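Local atomic coordinates of putative NADPH:quinone reductase (Bacillus thuringiensis, PDB entry 3GMS), a protein that probably reduces quinones with NADPH as a member of the zinc-binding dehydrogenase family of medium-chain reductases. Residues N179-T182 with E183-L186; Y202-V205 with M206-N210; K279-E282 with T283-L287. All coordinates share one frame; numbering follows the deposited sequence.

In the fold
All three contacts are local, formed within a single helix or at its start, and follow one another along the chain. Contacts 1 and 2 lie at the same end of the six-stranded parallel sheet of the Rossmann-type domain: helix 182-188 and helix 201-208 both pack on the outermost strand 192-195. Their centres are 20 Å apart and their nearest atoms about 10 Å. Contact 3, on helix 277-292, packs instead against helix 127-139 and strand 110-112, about 17 Å from contact 1 and about 26 Å from contact 2 by nearest atoms.

Contact 1: residues N179-T182 with E183-L186; sequences NKHT and EELL
Glu183 follows Thr182 directly at the start of helix 182-188, part of the Rossmann-type nucleotide-binding domain, where a type I beta turn from Asn179 to Thr182 delivers the chain into the helix. The turn is closed by Thr182 N, which donates to Asn179 O at 3.2 Å, and Thr182 OG1 adds a weak bond to the same oxygen. The carboxylate of Glu183 reaches along the helix to a salt bridge with Arg187.

Glu184 turns back over the beta turn. A bend at chi2 (96°) folds its carboxylate beside the backbone of Lys180 and His181, with OE2 lying obliquely to the imidazole of His181, 4.3 Å from CD2. The approach of Glu184 OE1 to Lys180 O brings two acceptors together and is no hydrogen bond. Glu184 and the His181 ring also share a neighbour, His159 on helix 156-168, whose ring stands almost perpendicular to that of His181.

Leu185 makes the first of two nearly straight helical bonds, its N donating to His181 O at 2.8 Å. Its side chain is buried and sets off toward the turn: CD1 touches His181 CB, while strands 171-176 and 192-195 supply further packing through Ala174, Thr176 and Val193.

Leu186 continues the pattern, its N bonding to Thr182 O at 2.9 Å. The side chains of Thr182 and Leu186 run alongside each other and both rest on Val193. With CG2 of Thr182 set anti to the backbone N, the methyl faces the leucine branch, and Thr182 CG2 meets Leu186 CD1 at 3.9 Å.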
loop_
_atom_site.group_PDB
_atom_site.type_symbol
_atom_site.label_atom_id
_atom_site.label_comp_id
_atom_site.label_asym_id
_atom_site.label_seq_id
_atom_site.Cartn_x
_atom_site.Cartn_y
_atom_site.Cartn_z
ATOM N N ASN A 179 2.539 7.311 20.705
ATOM C CA ASN A 179 3.250 6.115 21.141
ATOM C C ASN A 179 2.480 4.817 20.902
ATOM O O ASN A 179 2.912 3.759 21.346
ATOM C CB ASN A 179 3.679 6.245 22.618
ATOM C CG ASN A 179 2.488 6.374 23.560
ATOM O OD1 ASN A 179 1.328 6.443 23.113
ATOM N ND2 ASN A 179 2.766 6.416 24.875
ATOM N N LYS A 180 1.370 4.902 20.170
ATOM C CA LYS A 180 0.456 3.757 19.969
ATOM C C LYS A 180 1.079 2.540 19.306
ATOM O O LYS A 180 0.691 1.402 19.605
ATOM C CB LYS A 180 -0.790 4.178 19.204
ATOM C CG LYS A 180 -1.923 4.549 20.115
ATOM C CD LYS A 180 -2.602 5.790 19.642
ATOM C CE LYS A 180 -3.366 6.409 20.804
ATOM N NZ LYS A 180 -4.099 7.601 20.349
ATOM N N HIS A 181 2.055 2.763 18.432
ATOM C CA HIS A 181 2.701 1.656 17.735
ATOM C C HIS A 181 4.154 1.398 18.141
ATOM O O HIS A 181 4.817 0.552 17.557
ATOM C CB HIS A 181 2.572 1.845 16.207
ATOM C CG HIS A 181 1.154 1.990 15.736
ATOM N ND1 HIS A 181 0.480 3.195 15.749
ATOM C CD2 HIS A 181 0.287 1.083 15.229
ATOM C CE1 HIS A 181 -0.735 3.024 15.264
ATOM N NE2 HIS A 181 -0.876 1.751 14.937
ATOM N N THR A 182 4.644 2.128 19.140
ATOM C CA THR A 182 6.063 2.108 19.489
ATOM C C THR A 182 6.566 0.707 19.785
ATOM O O THR A 182 7.560 0.268 19.185
ATOM C CB THR A 182 6.397 3.117 20.644
ATOM O OG1 THR A 182 6.081 4.435 20.208
ATOM C CG2 THR A 182 7.874 3.079 21.004
ATOM N N GLU A 183 5.863 -0.010 20.674
ATOM C CA GLU A 183 6.290 -1.354 21.054
ATOM C C GLU A 183 6.336 -2.280 19.849
ATOM O O GLU A 183 7.327 -2.986 19.655
ATOM C CB GLU A 183 5.412 -1.949 22.176
ATOM C CG GLU A 183 5.714 -3.448 22.486
ATOM C CD GLU A 183 7.075 -3.673 23.173
ATOM O OE1 GLU A 183 7.665 -2.687 23.667
ATOM O OE2 GLU A 183 7.551 -4.837 23.240
ATOM N N GLU A 184 5.279 -2.240 19.028
ATOM C CA GLU A 184 5.203 -3.100 17.859
ATOM C C GLU A 184 6.355 -2.769 16.894
ATOM O O GLU A 184 7.068 -3.675 16.461
ATOM C CB GLU A 184 3.843 -2.981 17.169
ATOM C CG GLU A 184 2.622 -3.291 18.089
ATOM C CD GLU A 184 1.970 -2.044 18.723
ATOM O OE1 GLU A 184 2.610 -1.310 19.565
ATOM O OE2 GLU A 184 0.767 -1.830 18.399
ATOM N N LEU A 185 6.560 -1.478 16.623
ATOM C CA LEU A 185 7.674 -1.073 15.720
ATOM C C LEU A 185 9.039 -1.542 16.218
ATOM O O LEU A 185 9.830 -2.129 15.455
ATOM C CB LEU A 185 7.662 0.438 15.453
ATOM C CG LEU A 185 6.468 0.949 14.657
ATOM C CD1 LEU A 185 6.413 2.426 14.700
ATOM C CD2 LEU A 185 6.606 0.409 13.186
ATOM N N LEU A 186 9.337 -1.335 17.506
ATOM C CA LEU A 186 10.583 -1.881 18.027
ATOM C C LEU A 186 10.718 -3.400 17.883
ATOM O O LEU A 186 11.763 -3.871 17.441
ATOM C CB LEU A 186 10.846 -1.460 19.487
ATOM C CG LEU A 186 10.888 0.056 19.676
ATOM C CD1 LEU A 186 10.700 0.375 21.141
ATOM C CD2 LEU A 186 12.221 0.638 19.138
#

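Contact 2: residues Y202-V205 with M206-N210; sequences YETV and MELTN
Val205 O is gripped twice by Thr209: the hydroxyl OG1 donates to it at 2.7 Å and the amide N at 2.8 Å. The two donors arrive from opposite faces of the carbonyl plane, with OG1 standing 37° out of it. Thr209 OG1 can do this because it sits between its own backbone N and carbonyl carbon (chi1 57°), which turns the hydroxyl back along the helix. Thr209 OG1 is also hydrogen-bonded to Gly213 N, so the buried hydroxyl ties the last turn to the loop that follows.

Three regular bonds precede it, from Met206 N to Tyr202 O, from Glu207 N to Glu203 O and from Leu208 N to Thr204 O. Thr209 is the first residue to leave helical geometry, and helix 201-208 ends in a Schellman motif. Asn210, at positive phi, is its C-prime residue, with Asn210 N bonded to Glu207 O and Gly211 N to Met206 O; Arg171 NH1 meets the nearby Leu208 O.

On one flank Met206 lies over a face of the Tyr202 ring. Its CG makes a CH-pi contact 3.8 Å from the ring centroid, displaced toward the rim. The bend at chi2 carries SD to an oblique Met-aromatic position, 4.7 Å from that centroid, and the bend at chi3 brings CE near the phenolic oxygen. On another flank Thr204 and Leu208 run alongside one another, Thr204 CG2 meeting Leu208 CD1 at 3.8 Å. Both rest on Tyr192 of strand 192-195, while Val205 packs on Ile194 and Ser232.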
loop_
_atom_site.group_PDB
_atom_site.type_symbol
_atom_site.label_atom_id
_atom_site.label_comp_id
_atom_site.label_asym_id
_atom_site.label_seq_id
_atom_site.Cartn_x
_atom_site.Cartn_y
_atom_site.Cartn_z
ATOM N N TYR A 202 13.833 17.031 14.247
ATOM C CA TYR A 202 15.185 17.389 13.754
ATOM C C TYR A 202 16.297 17.122 14.782
ATOM O O TYR A 202 17.274 16.427 14.509
ATOM C CB TYR A 202 15.213 18.857 13.289
ATOM C CG TYR A 202 16.589 19.308 12.829
ATOM C CD1 TYR A 202 17.068 18.974 11.553
ATOM C CD2 TYR A 202 17.431 20.044 13.674
ATOM C CE1 TYR A 202 18.326 19.370 11.127
ATOM C CE2 TYR A 202 18.689 20.439 13.257
ATOM C CZ TYR A 202 19.144 20.099 11.985
ATOM O OH TYR A 202 20.401 20.480 11.558
ATOM N N GLU A 203 16.126 17.648 15.991
ATOM C CA GLU A 203 17.193 17.491 16.992
ATOM C C GLU A 203 17.484 16.027 17.364
ATOM O O GLU A 203 18.636 15.660 17.588
ATOM C CB GLU A 203 16.889 18.354 18.232
ATOM C CG GLU A 203 17.179 19.874 18.015
ATOM C CD GLU A 203 18.681 20.224 17.770
ATOM O OE1 GLU A 203 18.959 21.116 16.922
ATOM O OE2 GLU A 203 19.587 19.624 18.419
ATOM N N THR A 204 16.439 15.182 17.406
ATOM C CA THR A 204 16.649 13.781 17.783
ATOM C C THR A 204 17.381 13.041 16.693
ATOM O O THR A 204 18.273 12.240 16.974
ATOM C CB THR A 204 15.335 13.042 18.171
ATOM O OG1 THR A 204 14.614 13.814 19.154
ATOM C CG2 THR A 204 15.649 11.689 18.734
ATOM N N VAL A 205 17.013 13.299 15.432
ATOM C CA VAL A 205 17.747 12.649 14.339
ATOM C C VAL A 205 19.219 13.053 14.379
ATOM O O VAL A 205 20.123 12.221 14.152
ATOM C CB VAL A 205 17.164 12.991 12.944
ATOM C CG1 VAL A 205 18.024 12.379 11.865
ATOM C CG2 VAL A 205 15.726 12.501 12.875
ATOM N N MET A 206 19.435 14.335 14.656
ATOM C CA MET A 206 20.801 14.884 14.780
ATOM C C MET A 206 21.576 14.147 15.902
ATOM O O MET A 206 22.700 13.690 15.689
ATOM C CB MET A 206 20.786 16.430 14.896
ATOM C CG MET A 206 20.423 17.160 13.549
ATOM S SD MET A 206 21.576 16.851 12.202
ATOM C CE MET A 206 22.872 17.929 12.848
ATOM N N GLU A 207 20.934 13.927 17.048
ATOM C CA GLU A 207 21.576 13.114 18.106
ATOM C C GLU A 207 21.841 11.685 17.642
ATOM O O GLU A 207 22.944 11.155 17.819
ATOM C CB GLU A 207 20.776 13.181 19.421
ATOM C CG GLU A 207 21.397 12.342 20.556
ATOM C CD GLU A 207 20.918 12.778 21.941
ATOM O OE1 GLU A 207 20.045 13.676 22.004
ATOM O OE2 GLU A 207 21.413 12.232 22.963
ATOM N N LEU A 208 20.851 11.068 16.970
ATOM C CA LEU A 208 20.967 9.669 16.612
ATOM C C LEU A 208 21.989 9.436 15.539
ATOM O O LEU A 208 22.517 8.316 15.411
ATOM C CB LEU A 208 19.605 9.103 16.161
ATOM C CG LEU A 208 18.530 9.047 17.241
ATOM C CD1 LEU A 208 17.135 8.888 16.591
ATOM C CD2 LEU A 208 18.832 7.947 18.305
ATOM N N THR A 209 22.257 10.482 14.744
ATOM C CA THR A 209 23.212 10.369 13.643
ATOM C C THR A 209 24.533 11.111 13.899
ATOM O O THR A 209 25.323 11.293 12.966
ATOM C CB THR A 209 22.616 10.848 12.281
ATOM O OG1 THR A 209 22.161 12.207 12.390
ATOM C CG2 THR A 209 21.450 9.962 11.906
ATOM N N ASN A 210 24.766 11.517 15.151
ATOM C CA ASN A 210 26.038 12.191 15.491
ATOM C C ASN A 210 26.276 13.446 14.624
ATOM O O ASN A 210 27.408 13.698 14.149
ATOM C CB ASN A 210 27.227 11.224 15.326
ATOM C CG ASN A 210 27.130 10.006 16.238
ATOM O OD1 ASN A 210 26.874 10.132 17.430
ATOM N ND2 ASN A 210 27.328 8.815 15.666
#

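Contact 3: residues K279-E282 with T283-L287; sequences KWQE and TFRHL
Phe284 turns its ring edge toward one face of the Trp280 indole in an edge-to-face pair, the planes inclined at 58° and the Phe284 ring centroid 4.7 Å from that of the six-membered ring of Trp280. The touching atom is Phe284 CE1, which lies above the indole, offset toward its rim, and comes within 3.4 Å of Trp280 CZ2. At the indole edge, in its plane, is Gln281 NE2, while Trp280 NE1 is bonded to Asn272 and Arg94 makes a cation-pi contact with the ring.

The second flat group is the guanidinium of Arg285, which has Gln281 O over its centre on one face and Glu282 OE2 at its edge. Both Arg285 NE and NH2 converge on that single carboxylate oxygen. Arg285 NH2 uses the anti lone pair of Glu282 OE2 at 2.6 Å. Arg285 NE meets Glu282 OE2 at 2.7 Å, nearly along the C-O axis. This side-on salt bridge keeps OE2 in the guanidinium plane, although the carboxylate itself is turned 39° from it. A bend at chi3 of Arg285 (-79°) folds the guanidinium back to reach a residue only three positions earlier.

One backbone oxygen is doubly engaged as well. Thr283 OG1 donates to Lys279 O at 2.7 Å and Thr283 N at 2.9 Å, from opposite faces of the carbonyl plane, giving the buried hydroxyl an acceptor within the helix.

These turns belong to helix 277-292. Trp280, Thr283 and Phe284 pack on Leu130 of helix 127-139, and Lys279 adds a salt bridge to Glu138 of that helix. Trp280 and Phe284 also cover Val111 of strand 110-112, and Gln281 NE2 bonds to the backbone oxygens of Val110 on that strand and of Asp108 just before it.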
loop_
_atom_site.group_PDB
_atom_site.type_symbol
_atom_site.label_atom_id
_atom_site.label_comp_id
_atom_site.label_asym_id
_atom_site.label_seq_id
_atom_site.Cartn_x
_atom_site.Cartn_y
_atom_site.Cartn_z
ATOM N N LYS A 279 9.419 -8.913 -14.636
ATOM C CA LYS A 279 10.032 -8.387 -13.423
ATOM C C LYS A 279 8.995 -8.172 -12.299
ATOM O O LYS A 279 9.282 -8.381 -11.099
ATOM C CB LYS A 279 10.755 -7.071 -13.688
ATOM C CG LYS A 279 11.331 -6.512 -12.391
ATOM C CD LYS A 279 12.418 -5.475 -12.530
ATOM C CE LYS A 279 12.793 -5.029 -11.129
ATOM N NZ LYS A 279 14.078 -4.340 -11.119
ATOM N N TRP A 280 7.828 -7.676 -12.703
ATOM C CA TRP A 280 6.719 -7.430 -11.760
ATOM C C TRP A 280 6.341 -8.775 -11.088
ATOM O O TRP A 280 6.298 -8.866 -9.877
ATOM C CB TRP A 280 5.571 -6.790 -12.538
ATOM C CG TRP A 280 4.447 -6.228 -11.714
ATOM C CD1 TRP A 280 4.378 -4.981 -11.146
ATOM C CD2 TRP A 280 3.229 -6.889 -11.387
ATOM N NE1 TRP A 280 3.178 -4.842 -10.473
ATOM C CE2 TRP A 280 2.445 -5.982 -10.630
ATOM C CE3 TRP A 280 2.697 -8.143 -11.698
ATOM C CZ2 TRP A 280 1.169 -6.317 -10.131
ATOM C CZ3 TRP A 280 1.427 -8.477 -11.205
ATOM C CH2 TRP A 280 0.674 -7.547 -10.447
ATOM N N GLN A 281 6.125 -9.830 -11.881
ATOM C CA GLN A 281 5.852 -11.168 -11.317
ATOM C C GLN A 281 6.979 -11.714 -10.441
ATOM O O GLN A 281 6.716 -12.254 -9.368
ATOM C CB GLN A 281 5.554 -12.193 -12.413
ATOM C CG GLN A 281 4.292 -11.974 -13.187
ATOM C CD GLN A 281 3.012 -12.322 -12.407
ATOM O OE1 GLN A 281 3.022 -13.101 -11.433
ATOM N NE2 GLN A 281 1.914 -11.775 -12.858
ATOM N N GLU A 282 8.238 -11.559 -10.884
ATOM C CA GLU A 282 9.395 -11.992 -10.108
ATOM C C GLU A 282 9.462 -11.297 -8.768
ATOM O O GLU A 282 9.839 -11.889 -7.750
ATOM C CB GLU A 282 10.666 -11.656 -10.870
ATOM C CG GLU A 282 10.946 -12.678 -11.906
ATOM C CD GLU A 282 11.389 -13.958 -11.237
ATOM O OE1 GLU A 282 12.533 -13.975 -10.738
ATOM O OE2 GLU A 282 10.576 -14.904 -11.166
ATOM N N THR A 283 9.078 -10.031 -8.766
ATOM C CA THR A 283 9.086 -9.253 -7.522
ATOM C C THR A 283 8.034 -9.815 -6.555
ATOM O O THR A 283 8.286 -9.933 -5.345
ATOM C CB THR A 283 8.849 -7.740 -7.807
ATOM O OG1 THR A 283 9.865 -7.281 -8.708
ATOM C CG2 THR A 283 8.926 -6.903 -6.542
ATOM N N PHE A 284 6.861 -10.168 -7.076
ATOM C CA PHE A 284 5.852 -10.806 -6.212
ATOM C C PHE A 284 6.345 -12.160 -5.712
ATOM O O PHE A 284 6.116 -12.516 -4.552
ATOM C CB PHE A 284 4.510 -10.955 -6.904
ATOM C CG PHE A 284 3.619 -9.769 -6.718
ATOM C CD1 PHE A 284 3.605 -8.769 -7.647
ATOM C CD2 PHE A 284 2.849 -9.642 -5.552
ATOM C CE1 PHE A 284 2.765 -7.631 -7.458
ATOM C CE2 PHE A 284 2.002 -8.541 -5.355
ATOM C CZ PHE A 284 1.975 -7.531 -6.321
ATOM N N ARG A 285 7.061 -12.902 -6.558
ATOM C CA ARG A 285 7.548 -14.217 -6.095
ATOM C C ARG A 285 8.455 -14.051 -4.915
ATOM O O ARG A 285 8.454 -14.877 -4.005
ATOM C CB ARG A 285 8.224 -15.002 -7.237
ATOM C CG ARG A 285 7.214 -15.753 -8.052
ATOM C CD ARG A 285 7.875 -16.770 -9.012
ATOM N NE ARG A 285 8.389 -16.057 -10.169
ATOM C CZ ARG A 285 7.641 -15.665 -11.206
ATOM N NH1 ARG A 285 6.337 -15.944 -11.266
ATOM N NH2 ARG A 285 8.204 -15.004 -12.198
ATOM N N HIS A 286 9.193 -12.945 -4.915
ATOM C CA HIS A 286 10.069 -12.615 -3.846
ATOM C C HIS A 286 9.390 -12.248 -2.540
ATOM O O HIS A 286 9.800 -12.731 -1.468
ATOM C CB HIS A 286 11.079 -11.517 -4.223
ATOM C CG HIS A 286 12.139 -11.361 -3.186
ATOM N ND1 HIS A 286 13.078 -12.341 -2.935
ATOM C CD2 HIS A 286 12.330 -10.411 -2.240
ATOM C CE1 HIS A 286 13.849 -11.966 -1.931
ATOM N NE2 HIS A 286 13.415 -10.800 -1.490
ATOM N N LEU A 287 8.373 -11.398 -2.626
ATOM C CA LEU A 287 7.598 -11.031 -1.431
ATOM C C LEU A 287 6.934 -12.280 -0.855
ATOM O O LEU A 287 6.947 -12.466 0.352
ATOM C CB LEU A 287 6.512 -10.005 -1.793
ATOM C CG LEU A 287 6.991 -8.626 -2.267
ATOM C CD1 LEU A 287 5.775 -7.878 -2.849
ATOM C CD2 LEU A 287 7.545 -7.869 -1.121
#